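PDB 4ONZ: putative glycoside hydrolase from Bacteroides ovatus, which is of unknown specificity but is probably built as a five-bladed beta-propeller, like its relatives among the glycoside hydrolases. Local coordinates for residues N11-G16 with G258-Y263; S181-L186 with D194-K199; N169-N174 with P222-K227; A211-N216 with D292-L297. All coordinates share one frame; numbering follows the deposited sequence.

In the fold
Contacts 1, 2 and 4 all reach one mixed sheet, and contact 3 adjoins contact 4 where strand 221-222 pairs with strand 210-214. I259 on strand 258-266 links two of them to contact 1: its CG2 lies 3.7 Å from L183 CD1 of contact 2, and its CD1 is 3.8 Å from P293 CB of contact 4. Contacts 2 and 4 are close neighbours, their centres about 8 Å apart, with V196 CG1 packed on P293 CG. Contact 3, about 28 Å between centres from contact 1, connects to contact 4 through strand pairing: V223 N probably hydrogen-bonds to A211 O at 2.9 Å. Along the chain, contact 4 crosses both 1 and 3.

Contact 1 (N11-G16 with G258-Y263); sequences NNWVIG and GIVLVY
V260 splits its two methyls between W13 and I15, so one valine on strand 258-266 receives two buried side chains of the N-terminal loop. Its CG1 lies opposite the backbone N (chi1 172°) and meets I15 CD1 at 3.9 Å. The other branch, CG2, goes to the indole and comes within 4.0 Å of W13 CE3. That methyl sits at the rim of the six-membered ring, near the ring plane, and not over a face. W13 has its CG tucked between its own N and carbonyl carbon (chi1 62°), which swings the indole toward the strand. One face of the indole is occupied from within the loop by V14 CG2, 3.8 Å above the ring centre. I15 reaches V260 with CD1, the end of its longer branch, and the two aliphatic groups run past each other in opposite senses. The indole N-H is used as well: W13 NE1 bonds to D298 OD2, which anchors the ring. This is apolar packing of the N-terminal segment against the sheet. Strand 258-266 lies between strands 245-255 and 281-288; I15 also touches I253 of the first, and W13 rests on Q285 of the second.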
loop_
_atom_site.group_PDB
_atom_site.type_symbol
_atom_site.label_atom_id
_atom_site.label_comp_id
_atom_site.label_asym_id
_atom_site.label_seq_id
_atom_site.Cartn_x
_atom_site.Cartn_y
_atom_site.Cartn_z
ATOM N N ASN A 11 -20.360 -14.800 -0.112
ATOM C CA ASN A 11 -18.955 -14.307 -0.272
ATOM C C ASN A 11 -18.167 -15.048 -1.361
ATOM O O ASN A 11 -17.016 -15.438 -1.158
ATOM C CB ASN A 11 -18.207 -14.355 1.072
ATOM C CG ASN A 11 -18.669 -13.280 2.045
ATOM O OD1 ASN A 11 -19.326 -12.308 1.658
ATOM N ND2 ASN A 11 -18.312 -13.441 3.316
ATOM N N ASN A 12 -18.799 -15.225 -2.520
ATOM C CA ASN A 12 -18.154 -15.858 -3.673
ATOM C C ASN A 12 -17.166 -14.903 -4.369
ATOM O O ASN A 12 -16.308 -15.344 -5.134
ATOM C CB ASN A 12 -19.200 -16.357 -4.683
ATOM C CG ASN A 12 -20.016 -15.225 -5.310
ATOM O OD1 ASN A 12 -20.241 -14.180 -4.694
ATOM N ND2 ASN A 12 -20.478 -15.442 -6.539
ATOM N N TRP A 13 -17.298 -13.602 -4.088
ATOM C CA TRP A 13 -16.460 -12.559 -4.682
ATOM C C TRP A 13 -15.164 -12.269 -3.911
ATOM O O TRP A 13 -14.275 -11.582 -4.420
ATOM C CB TRP A 13 -17.263 -11.253 -4.785
ATOM C CG TRP A 13 -17.720 -10.699 -3.456
ATOM C CD1 TRP A 13 -18.919 -10.923 -2.840
ATOM C CD2 TRP A 13 -16.980 -9.832 -2.585
ATOM N NE1 TRP A 13 -18.970 -10.249 -1.639
ATOM C CE2 TRP A 13 -17.794 -9.569 -1.463
ATOM C CE3 TRP A 13 -15.711 -9.246 -2.650
ATOM C CZ2 TRP A 13 -17.378 -8.747 -0.413
ATOM C CZ3 TRP A 13 -15.300 -8.432 -1.605
ATOM C CH2 TRP A 13 -16.130 -8.193 -0.504
ATOM N N VAL A 14 -15.060 -12.788 -2.694
ATOM C CA VAL A 14 -13.919 -12.513 -1.825
ATOM C C VAL A 14 -12.638 -13.158 -2.348
ATOM O O VAL A 14 -12.648 -14.302 -2.770
ATOM C CB VAL A 14 -14.213 -12.988 -0.383
ATOM C CG1 VAL A 14 -13.024 -12.747 0.529
ATOM C CG2 VAL A 14 -15.442 -12.278 0.165
ATOM N N ILE A 15 -11.545 -12.406 -2.343
ATOM C CA ILE A 15 -10.268 -12.941 -2.794
ATOM C C ILE A 15 -9.622 -13.638 -1.603
ATOM O O ILE A 15 -9.480 -13.053 -0.521
ATOM C CB ILE A 15 -9.344 -11.858 -3.371
ATOM C CG1 ILE A 15 -10.038 -11.135 -4.527
ATOM C CG2 ILE A 15 -8.039 -12.485 -3.847
ATOM C CD1 ILE A 15 -9.259 -9.986 -5.111
ATOM N N GLY A 16 -9.250 -14.897 -1.808
ATOM C CA GLY A 16 -8.649 -15.708 -0.764
ATOM C C GLY A 16 -9.092 -17.162 -0.865
ATOM O O GLY A 16 -9.709 -17.549 -1.851
ATOM N N GLY A 258 -16.645 -7.533 -10.164
ATOM C CA GLY A 258 -16.451 -6.088 -10.099
ATOM C C GLY A 258 -15.056 -5.753 -9.609
ATOM O O GLY A 258 -14.133 -6.542 -9.776
ATOM N N ILE A 259 -14.911 -4.583 -8.995
ATOM C CA ILE A 259 -13.616 -4.140 -8.477
ATOM C C ILE A 259 -13.519 -4.492 -7.006
ATOM O O ILE A 259 -14.422 -4.177 -6.240
ATOM C CB ILE A 259 -13.454 -2.612 -8.634
ATOM C CG1 ILE A 259 -13.464 -2.238 -10.120
ATOM C CG2 ILE A 259 -12.159 -2.128 -7.974
ATOM C CD1 ILE A 259 -13.715 -0.772 -10.396
ATOM N N VAL A 260 -12.428 -5.142 -6.613
ATOM C CA VAL A 260 -12.189 -5.459 -5.211
ATOM C C VAL A 260 -11.045 -4.584 -4.691
ATOM O O VAL A 260 -9.945 -4.528 -5.281
ATOM C CB VAL A 260 -11.872 -6.952 -4.961
ATOM C CG1 VAL A 260 -11.447 -7.193 -3.508
ATOM C CG2 VAL A 260 -13.089 -7.821 -5.298
ATOM N N LEU A 261 -11.328 -3.883 -3.601
ATOM C CA LEU A 261 -10.318 -3.099 -2.916
ATOM C C LEU A 261 -10.033 -3.802 -1.598
ATOM O O LEU A 261 -10.941 -3.970 -0.776
ATOM C CB LEU A 261 -10.807 -1.674 -2.650
ATOM C CG LEU A 261 -9.856 -0.789 -1.820
ATOM C CD1 LEU A 261 -8.540 -0.545 -2.549
ATOM C CD2 LEU A 261 -10.522 0.528 -1.449
ATOM N N VAL A 262 -8.795 -4.257 -1.418
ATOM C CA VAL A 262 -8.359 -4.791 -0.136
ATOM C C VAL A 262 -7.968 -3.564 0.697
ATOM O O VAL A 262 -7.171 -2.721 0.256
ATOM C CB VAL A 262 -7.179 -5.784 -0.265
ATOM C CG1 VAL A 262 -6.579 -6.098 1.100
ATOM C CG2 VAL A 262 -7.631 -7.066 -0.945
ATOM N N TYR A 263 -8.546 -3.441 1.888
ATOM C CA TYR A 263 -8.258 -2.297 2.727
ATOM C C TYR A 263 -8.005 -2.709 4.169
ATOM O O TYR A 263 -8.341 -3.813 4.586
ATOM C CB TYR A 263 -9.376 -1.252 2.623
ATOM C CG TYR A 263 -10.676 -1.584 3.329
ATOM C CD1 TYR A 263 -11.674 -2.314 2.698
ATOM C CD2 TYR A 263 -10.924 -1.114 4.612
ATOM C CE1 TYR A 263 -12.869 -2.589 3.340
ATOM C CE2 TYR A 263 -12.119 -1.378 5.256
ATOM C CZ TYR A 263 -13.086 -2.114 4.623
ATOM O OH TYR A 263 -14.267 -2.375 5.289
#

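Contact 2 (S181-L186 with D194-K199); sequences SILTKL and DKVNGK
L183 O accepts a hydrogen bond from D194 N at 3.0 Å, nearly straight at the hydrogen (167°), although the donor stands above the carbonyl plane, 38° out of it. The setting is an antiparallel beta hairpin with an interruption. Strand 180-187 pairs first with strand 190-193 and then, beside S181 and L183, with strand 200-204. Between these two partners the chain makes an excursion through 194-199, which closes on itself in a type I' turn from V196 to K199. Next to the backbone bond, the side chains of K185 and D194 lie across one another at a slant. K185 leaves the backbone with CG between N and carbonyl carbon (chi1 70°) and then runs extended. Its methylenes pass along the carboxylate, K185 CD coming 3.6 Å from D194 CG. The ammonium at the end forms a long salt bridge, K185 NZ to D194 OD1 at 3.6 Å. The other carboxylate oxygen, OD2, makes a salt bridge with R254 of strand 245-255, so two positive groups share D194, which would probably help keep it ionised. On the apolar side, L183 and V196 meet at about a right angle, with L183 CD2 3.5 Å from V196 CG2.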
loop_
_atom_site.group_PDB
_atom_site.type_symbol
_atom_site.label_atom_id
_atom_site.label_comp_id
_atom_site.label_asym_id
_atom_site.label_seq_id
_atom_site.Cartn_x
_atom_site.Cartn_y
_atom_site.Cartn_z
ATOM N N SER A 181 -4.317 3.554 -3.887
ATOM C CA SER A 181 -4.485 2.246 -4.540
ATOM C C SER A 181 -5.011 2.349 -5.977
ATOM O O SER A 181 -6.228 2.444 -6.222
ATOM C CB SER A 181 -5.426 1.372 -3.720
ATOM O OG SER A 181 -4.898 1.179 -2.435
ATOM N N ILE A 182 -4.085 2.313 -6.926
ATOM C CA ILE A 182 -4.423 2.422 -8.339
ATOM C C ILE A 182 -5.195 1.176 -8.783
ATOM O O ILE A 182 -4.964 0.091 -8.253
ATOM C CB ILE A 182 -3.158 2.608 -9.193
ATOM C CG1 ILE A 182 -2.449 3.902 -8.792
ATOM C CG2 ILE A 182 -3.517 2.644 -10.667
ATOM C CD1 ILE A 182 -1.111 4.101 -9.461
ATOM N N LEU A 183 -6.142 1.357 -9.700
ATOM C CA LEU A 183 -6.922 0.239 -10.235
ATOM C C LEU A 183 -6.058 -0.591 -11.192
ATOM O O LEU A 183 -5.379 -0.039 -12.065
ATOM C CB LEU A 183 -8.177 0.729 -10.966
ATOM C CG LEU A 183 -9.069 -0.369 -11.565
ATOM C CD1 LEU A 183 -9.564 -1.313 -10.484
ATOM C CD2 LEU A 183 -10.237 0.251 -12.302
ATOM N N THR A 184 -6.098 -1.913 -11.008
ATOM C CA THR A 184 -5.363 -2.864 -11.834
ATOM C C THR A 184 -6.270 -4.024 -12.254
ATOM O O THR A 184 -7.398 -4.179 -11.750
ATOM C CB THR A 184 -4.145 -3.473 -11.098
ATOM O OG1 THR A 184 -4.599 -4.291 -10.010
ATOM C CG2 THR A 184 -3.191 -2.388 -10.569
ATOM N N LYS A 185 -5.761 -4.840 -13.168
ATOM C CA LYS A 185 -6.462 -6.040 -13.623
ATOM C C LYS A 185 -5.417 -7.043 -14.099
ATOM O O LYS A 185 -4.304 -6.657 -14.435
ATOM C CB LYS A 185 -7.395 -5.723 -14.792
ATOM C CG LYS A 185 -6.661 -5.385 -16.085
ATOM C CD LYS A 185 -7.611 -5.217 -17.260
ATOM C CE LYS A 185 -6.822 -4.898 -18.520
ATOM N NZ LYS A 185 -7.694 -4.540 -19.671
ATOM N N LEU A 186 -5.779 -8.322 -14.134
ATOM C CA LEU A 186 -4.878 -9.353 -14.639
ATOM C C LEU A 186 -4.977 -9.378 -16.156
ATOM O O LEU A 186 -6.070 -9.509 -16.707
ATOM C CB LEU A 186 -5.256 -10.739 -14.110
ATOM C CG LEU A 186 -4.406 -11.914 -14.626
ATOM C CD1 LEU A 186 -2.973 -11.815 -14.127
ATOM C CD2 LEU A 186 -4.998 -13.263 -14.235
ATOM N N ASP A 194 -5.267 -0.335 -15.004
ATOM C CA ASP A 194 -6.418 -0.317 -15.914
ATOM C C ASP A 194 -7.248 0.948 -15.741
ATOM O O ASP A 194 -7.454 1.406 -14.624
ATOM C CB ASP A 194 -7.295 -1.544 -15.715
ATOM C CG ASP A 194 -8.370 -1.677 -16.799
ATOM O OD1 ASP A 194 -8.088 -1.365 -17.975
ATOM O OD2 ASP A 194 -9.497 -2.095 -16.469
ATOM N N LYS A 195 -7.728 1.498 -16.854
ATOM C CA LYS A 195 -8.486 2.748 -16.840
ATOM C C LYS A 195 -9.975 2.610 -16.535
ATOM O O LYS A 195 -10.532 1.514 -16.540
ATOM C CB LYS A 195 -8.319 3.477 -18.180
ATOM C CG LYS A 195 -6.905 3.982 -18.437
ATOM C CD LYS A 195 -6.852 4.845 -19.691
ATOM C CE LYS A 195 -5.524 5.576 -19.801
ATOM N NZ LYS A 195 -5.573 6.658 -20.824
ATOM N N VAL A 196 -10.591 3.758 -16.261
ATOM C CA VAL A 196 -12.024 3.886 -16.038
ATOM C C VAL A 196 -12.480 5.074 -16.872
ATOM O O VAL A 196 -11.980 6.189 -16.697
ATOM C CB VAL A 196 -12.379 4.159 -14.567
ATOM C CG1 VAL A 196 -13.859 4.495 -14.435
ATOM C CG2 VAL A 196 -12.007 2.967 -13.692
ATOM N N ASN A 197 -13.426 4.833 -17.778
ATOM C CA ASN A 197 -13.952 5.887 -18.630
ATOM C C ASN A 197 -12.827 6.711 -19.291
ATOM O O ASN A 197 -12.881 7.940 -19.318
ATOM C CB ASN A 197 -14.905 6.775 -17.808
ATOM C CG ASN A 197 -16.094 5.999 -17.235
ATOM O OD1 ASN A 197 -16.444 6.144 -16.062
ATOM N ND2 ASN A 197 -16.699 5.152 -18.057
ATOM N N GLY A 198 -11.801 6.034 -19.799
ATOM C CA GLY A 198 -10.687 6.701 -20.475
ATOM C C GLY A 198 -9.670 7.432 -19.617
ATOM O O GLY A 198 -8.816 8.140 -20.152
ATOM N N LYS A 199 -9.763 7.268 -18.298
ATOM C CA LYS A 199 -8.816 7.894 -17.379
ATOM C C LYS A 199 -8.285 6.893 -16.353
ATOM O O LYS A 199 -8.925 5.883 -16.056
ATOM C CB LYS A 199 -9.469 9.074 -16.656
ATOM C CG LYS A 199 -9.991 10.165 -17.577
ATOM C CD LYS A 199 -10.490 11.364 -16.783
ATOM C CE LYS A 199 -10.997 12.461 -17.701
ATOM N NZ LYS A 199 -12.249 12.091 -18.412
#

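Contact 3 (N169-N174 with P222-K227); sequences NGRFNN and PVLDEK
With CG opposite the backbone N (chi1 176°) and the chain extended as far as NE, R171 is carried out toward L224; the next residue, F172, turns its ring the same way by placing CG beside the backbone N and opposite the carbonyl carbon (chi1 -57°). Both side chains leave the type I turn G170 to N173 on the same side, toward 222-227. R171 CG lies 3.8 Å above the centre of one face of the F172 ring. Farther along, F172 CZ in turn stands over one face of the guanidinium, displaced toward its rim. On the other segment L224 presents both methyls to this pair. Its CD2 comes to the edge of the phenyl ring, near its plane, with L224 CD2 4.0 Å from F172 CZ. L224 CD1 approaches the guanidinium at a slant, 3.8 Å from R171 NH1. P222 completes the patch: P222 CG lies 3.7 Å from F172 CD2, and ring and proline slide past each other in opposite directions. L230 also touches both F172 and P222, and Y168 of helix 167-170 adds to the packing on L224. The contact thus joins the turn after that helix to the loop leaving strand 221-222. Across the segments R171 offers only the flat end of its guanidinium, through NH1, while its stem packs on F172. R171 NH2 donates to N228 O, so an arginine laid against phenyl and leucine keeps a polar partner while the contact itself stays van der Waals.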
loop_
_atom_site.group_PDB
_atom_site.type_symbol
_atom_site.label_atom_id
_atom_site.label_comp_id
_atom_site.label_asym_id
_atom_site.label_seq_id
_atom_site.Cartn_x
_atom_site.Cartn_y
_atom_site.Cartn_z
ATOM N N ASN A 169 -6.485 24.490 -8.656
ATOM C CA ASN A 169 -5.667 25.589 -8.128
ATOM C C ASN A 169 -4.859 25.195 -6.887
ATOM O O ASN A 169 -4.600 26.016 -5.994
ATOM C CB ASN A 169 -6.534 26.824 -7.839
ATOM C CG ASN A 169 -6.955 27.550 -9.101
ATOM O OD1 ASN A 169 -6.126 27.923 -9.933
ATOM N ND2 ASN A 169 -8.238 27.791 -9.225
ATOM N N GLY A 170 -4.438 23.931 -6.849
ATOM C CA GLY A 170 -3.666 23.421 -5.732
ATOM C C GLY A 170 -4.457 23.304 -4.452
ATOM O O GLY A 170 -3.876 23.276 -3.371
ATOM N N ARG A 171 -5.778 23.186 -4.573
ATOM C CA ARG A 171 -6.668 23.120 -3.415
ATOM C C ARG A 171 -6.183 22.144 -2.342
ATOM O O ARG A 171 -6.168 22.484 -1.162
ATOM C CB ARG A 171 -8.091 22.757 -3.849
ATOM C CG ARG A 171 -9.057 22.577 -2.688
ATOM C CD ARG A 171 -10.494 22.414 -3.143
ATOM N NE ARG A 171 -11.338 21.919 -2.064
ATOM C CZ ARG A 171 -12.608 21.543 -2.209
ATOM N NH1 ARG A 171 -13.207 21.628 -3.392
ATOM N NH2 ARG A 171 -13.279 21.077 -1.160
ATOM N N PHE A 172 -5.741 20.962 -2.759
ATOM C CA PHE A 172 -5.302 19.943 -1.807
ATOM C C PHE A 172 -3.801 19.748 -1.732
ATOM O O PHE A 172 -3.344 18.688 -1.287
ATOM C CB PHE A 172 -5.976 18.614 -2.158
ATOM C CG PHE A 172 -7.473 18.690 -2.174
ATOM C CD1 PHE A 172 -8.185 18.794 -0.984
ATOM C CD2 PHE A 172 -8.177 18.635 -3.369
ATOM C CE1 PHE A 172 -9.575 18.853 -0.991
ATOM C CE2 PHE A 172 -9.556 18.686 -3.382
ATOM C CZ PHE A 172 -10.255 18.801 -2.191
ATOM N N ASN A 173 -3.032 20.774 -2.097
ATOM C CA ASN A 173 -1.568 20.655 -2.090
ATOM C C ASN A 173 -0.946 20.656 -0.683
ATOM O O ASN A 173 0.251 20.425 -0.548
ATOM C CB ASN A 173 -0.896 21.675 -3.036
ATOM C CG ASN A 173 -0.912 23.104 -2.517
ATOM O OD1 ASN A 173 -1.322 23.390 -1.389
ATOM N ND2 ASN A 173 -0.445 24.024 -3.361
ATOM N N ASN A 174 -1.743 20.926 0.357
ATOM C CA ASN A 174 -1.244 20.797 1.728
ATOM C C ASN A 174 -2.201 19.977 2.597
ATOM O O ASN A 174 -2.183 20.062 3.838
ATOM C CB ASN A 174 -0.882 22.144 2.377
ATOM C CG ASN A 174 0.180 21.992 3.458
ATOM O OD1 ASN A 174 1.059 21.128 3.355
ATOM N ND2 ASN A 174 0.130 22.845 4.481
ATOM N N PRO A 222 -8.809 14.609 -7.046
ATOM C CA PRO A 222 -9.722 13.977 -6.105
ATOM C C PRO A 222 -11.169 14.146 -6.556
ATOM O O PRO A 222 -11.536 15.199 -7.096
ATOM C CB PRO A 222 -9.457 14.716 -4.800
ATOM C CG PRO A 222 -8.061 15.240 -4.927
ATOM C CD PRO A 222 -7.891 15.554 -6.381
ATOM N N VAL A 223 -11.980 13.118 -6.355
ATOM C CA VAL A 223 -13.368 13.173 -6.785
ATOM C C VAL A 223 -14.165 13.926 -5.734
ATOM O O VAL A 223 -14.104 13.601 -4.543
ATOM C CB VAL A 223 -13.959 11.778 -7.051
ATOM C CG1 VAL A 223 -15.418 11.882 -7.502
ATOM C CG2 VAL A 223 -13.138 11.063 -8.116
ATOM N N LEU A 224 -14.895 14.939 -6.202
ATOM C CA LEU A 224 -15.701 15.818 -5.363
ATOM C C LEU A 224 -17.189 15.527 -5.528
ATOM O O LEU A 224 -17.624 15.114 -6.601
ATOM C CB LEU A 224 -15.444 17.270 -5.759
ATOM C CG LEU A 224 -13.993 17.744 -5.668
ATOM C CD1 LEU A 224 -13.852 19.157 -6.205
ATOM C CD2 LEU A 224 -13.489 17.664 -4.240
ATOM N N ASP A 225 -17.955 15.743 -4.464
ATOM C CA ASP A 225 -19.410 15.518 -4.493
ATOM C C ASP A 225 -20.153 16.833 -4.818
ATOM O O ASP A 225 -19.523 17.861 -5.106
ATOM C CB ASP A 225 -19.898 14.887 -3.173
ATOM C CG ASP A 225 -19.746 15.815 -1.962
ATOM O OD1 ASP A 225 -19.593 17.047 -2.132
ATOM O OD2 ASP A 225 -19.790 15.296 -0.830
ATOM N N GLU A 226 -21.483 16.783 -4.793
ATOM C CA GLU A 226 -22.345 17.950 -5.080
ATOM C C GLU A 226 -22.117 19.155 -4.140
ATOM O O GLU A 226 -22.452 20.297 -4.492
ATOM C CB GLU A 226 -23.828 17.543 -5.048
ATOM C CG GLU A 226 -24.376 17.194 -3.663
ATOM C CD GLU A 226 -23.735 15.966 -3.026
ATOM O OE1 GLU A 226 -23.283 15.057 -3.762
ATOM O OE2 GLU A 226 -23.696 15.898 -1.779
ATOM N N LYS A 227 -21.604 18.886 -2.939
ATOM C CA LYS A 227 -21.283 19.933 -1.972
ATOM C C LYS A 227 -19.864 20.474 -2.202
ATOM O O LYS A 227 -19.373 21.289 -1.422
ATOM C CB LYS A 227 -21.396 19.404 -0.539
ATOM C CG LYS A 227 -22.786 18.958 -0.110
ATOM C CD LYS A 227 -22.750 18.466 1.330
ATOM C CE LYS A 227 -22.257 19.566 2.260
ATOM N NZ LYS A 227 -21.892 19.103 3.636
#

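Contact 4 (A211-N216 with D292-L297); sequences AATSDN and DPYKVL
Y294 brings its ring edge to A211 and its hydroxyl to T213, two residues of strand 210-214 whose side chains both point toward the loop that carries the tyrosine. That loop is a type I beta turn, D292 to K295, leading into strand 296-299 of the same mixed sheet. An Asx turn holds the backbone under the tyrosine: Y294 N donates to D292 OD1 at 3.3 Å, meeting the oxygen from above the carboxylate plane. The bond from K295 N to D292 O closes the beta turn. CB of Y294 sets off to one side of the strand, and with CG beside its own N and opposite the carbonyl carbon (chi1 -48°) the ring then brings CE1 and OH up to it. Along the ring, Y294 CD1 is the first atom to come close, 4.1 Å from A211 CB. Y294 CE1 is nearer still, 3.8 Å from the same A211 CB. The alanine methyl is at the ring edge, in its plane. V223 and M231 pack on the tyrosine from adjoining loops. At the tip, T213 comes in at about a right angle to the tyrosine, T213 CG2 lying 4.0 Å from Y294 OH.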
loop_
_atom_site.group_PDB
_atom_site.type_symbol
_atom_site.label_atom_id
_atom_site.label_comp_id
_atom_site.label_asym_id
_atom_site.label_seq_id
_atom_site.Cartn_x
_atom_site.Cartn_y
_atom_site.Cartn_z
ATOM N N ALA A 211 -11.593 8.711 -3.854
ATOM C CA ALA A 211 -11.161 8.361 -5.190
ATOM C C ALA A 211 -10.514 9.555 -5.880
ATOM O O ALA A 211 -10.673 10.707 -5.453
ATOM C CB ALA A 211 -12.327 7.844 -6.010
ATOM N N ALA A 212 -9.731 9.267 -6.907
ATOM C CA ALA A 212 -9.103 10.302 -7.714
ATOM C C ALA A 212 -8.874 9.765 -9.114
ATOM O O ALA A 212 -8.701 8.562 -9.294
ATOM C CB ALA A 212 -7.795 10.752 -7.106
ATOM N N THR A 213 -8.893 10.664 -10.100
ATOM C CA THR A 213 -8.658 10.291 -11.483
ATOM C C THR A 213 -7.409 11.015 -11.996
ATOM O O THR A 213 -6.964 11.989 -11.390
ATOM C CB THR A 213 -9.877 10.630 -12.357
ATOM O OG1 THR A 213 -10.062 12.043 -12.384
ATOM C CG2 THR A 213 -11.141 9.957 -11.819
ATOM N N SER A 214 -6.854 10.538 -13.106
ATOM C CA SER A 214 -5.660 11.148 -13.698
ATOM C C SER A 214 -5.510 10.820 -15.179
ATOM O O SER A 214 -5.875 9.737 -15.618
ATOM C CB SER A 214 -4.408 10.646 -12.956
ATOM O OG SER A 214 -3.199 11.182 -13.497
ATOM N N ASP A 215 -4.959 11.760 -15.938
ATOM C CA ASP A 215 -4.658 11.525 -17.354
ATOM C C ASP A 215 -3.290 10.893 -17.526
ATOM O O ASP A 215 -3.070 10.184 -18.494
ATOM C CB ASP A 215 -4.625 12.840 -18.142
ATOM C CG ASP A 215 -5.992 13.448 -18.326
ATOM O OD1 ASP A 215 -6.976 12.684 -18.445
ATOM O OD2 ASP A 215 -6.066 14.694 -18.386
ATOM N N ASN A 216 -2.383 11.157 -16.580
ATOM C CA ASN A 216 -0.980 10.772 -16.712
ATOM C C ASN A 216 -0.340 9.980 -15.561
ATOM O O ASN A 216 0.866 9.745 -15.574
ATOM C CB ASN A 216 -0.167 12.053 -16.946
ATOM C CG ASN A 216 -0.250 13.021 -15.777
ATOM O OD1 ASN A 216 -0.749 12.678 -14.707
ATOM N ND2 ASN A 216 0.234 14.234 -15.975
ATOM N N ASP A 292 -19.289 1.367 -12.435
ATOM C CA ASP A 292 -19.347 2.574 -11.598
ATOM C C ASP A 292 -18.475 2.342 -10.354
ATOM O O ASP A 292 -18.973 1.857 -9.334
ATOM C CB ASP A 292 -20.797 2.893 -11.201
ATOM C CG ASP A 292 -20.928 4.218 -10.449
ATOM O OD1 ASP A 292 -19.899 4.801 -10.049
ATOM O OD2 ASP A 292 -22.068 4.685 -10.258
ATOM N N PRO A 293 -17.180 2.732 -10.415
ATOM C CA PRO A 293 -16.257 2.427 -9.320
ATOM C C PRO A 293 -16.508 3.147 -7.994
ATOM O O PRO A 293 -15.807 2.874 -7.027
ATOM C CB PRO A 293 -14.886 2.802 -9.899
ATOM C CG PRO A 293 -15.178 3.854 -10.903
ATOM C CD PRO A 293 -16.569 3.614 -11.424
ATOM N N TYR A 294 -17.498 4.038 -7.946
ATOM C CA TYR A 294 -17.859 4.737 -6.716
ATOM C C TYR A 294 -18.995 4.001 -6.007
ATOM O O TYR A 294 -19.317 4.297 -4.850
ATOM C CB TYR A 294 -18.312 6.165 -7.030
ATOM C CG TYR A 294 -17.380 6.900 -7.955
ATOM C CD1 TYR A 294 -16.066 7.139 -7.591
ATOM C CD2 TYR A 294 -17.810 7.357 -9.203
ATOM C CE1 TYR A 294 -15.201 7.814 -8.431
ATOM C CE2 TYR A 294 -16.944 8.023 -10.057
ATOM C CZ TYR A 294 -15.640 8.254 -9.662
ATOM O OH TYR A 294 -14.763 8.919 -10.488
ATOM N N LYS A 295 -19.594 3.036 -6.700
ATOM C CA LYS A 295 -20.756 2.309 -6.191
ATOM C C LYS A 295 -20.352 1.010 -5.504
ATOM O O LYS A 295 -19.819 0.091 -6.134
ATOM C CB LYS A 295 -21.726 2.036 -7.346
ATOM C CG LYS A 295 -22.994 1.272 -7.001
ATOM C CD LYS A 295 -23.742 0.937 -8.286
ATOM C CE LYS A 295 -24.964 0.069 -8.041
ATOM N NZ LYS A 295 -26.053 0.806 -7.351
ATOM N N VAL A 296 -20.621 0.949 -4.201
ATOM C CA VAL A 296 -20.310 -0.217 -3.384
ATOM C C VAL A 296 -21.370 -1.293 -3.600
ATOM O O VAL A 296 -22.563 -1.004 -3.540
ATOM C CB VAL A 296 -20.267 0.158 -1.884
ATOM C CG1 VAL A 296 -20.099 -1.081 -1.004
ATOM C CG2 VAL A 296 -19.154 1.165 -1.631
ATOM N N LEU A 297 -20.928 -2.516 -3.878
ATOM C CA LEU A 297 -21.832 -3.653 -4.056
ATOM C C LEU A 297 -21.855 -4.496 -2.800
ATOM O O LEU A 297 -22.901 -5.012 -2.430
ATOM C CB LEU A 297 -21.404 -4.539 -5.231
ATOM C CG LEU A 297 -21.417 -3.912 -6.621
ATOM C CD1 LEU A 297 -21.059 -4.964 -7.660
ATOM C CD2 LEU A 297 -22.762 -3.278 -6.929
#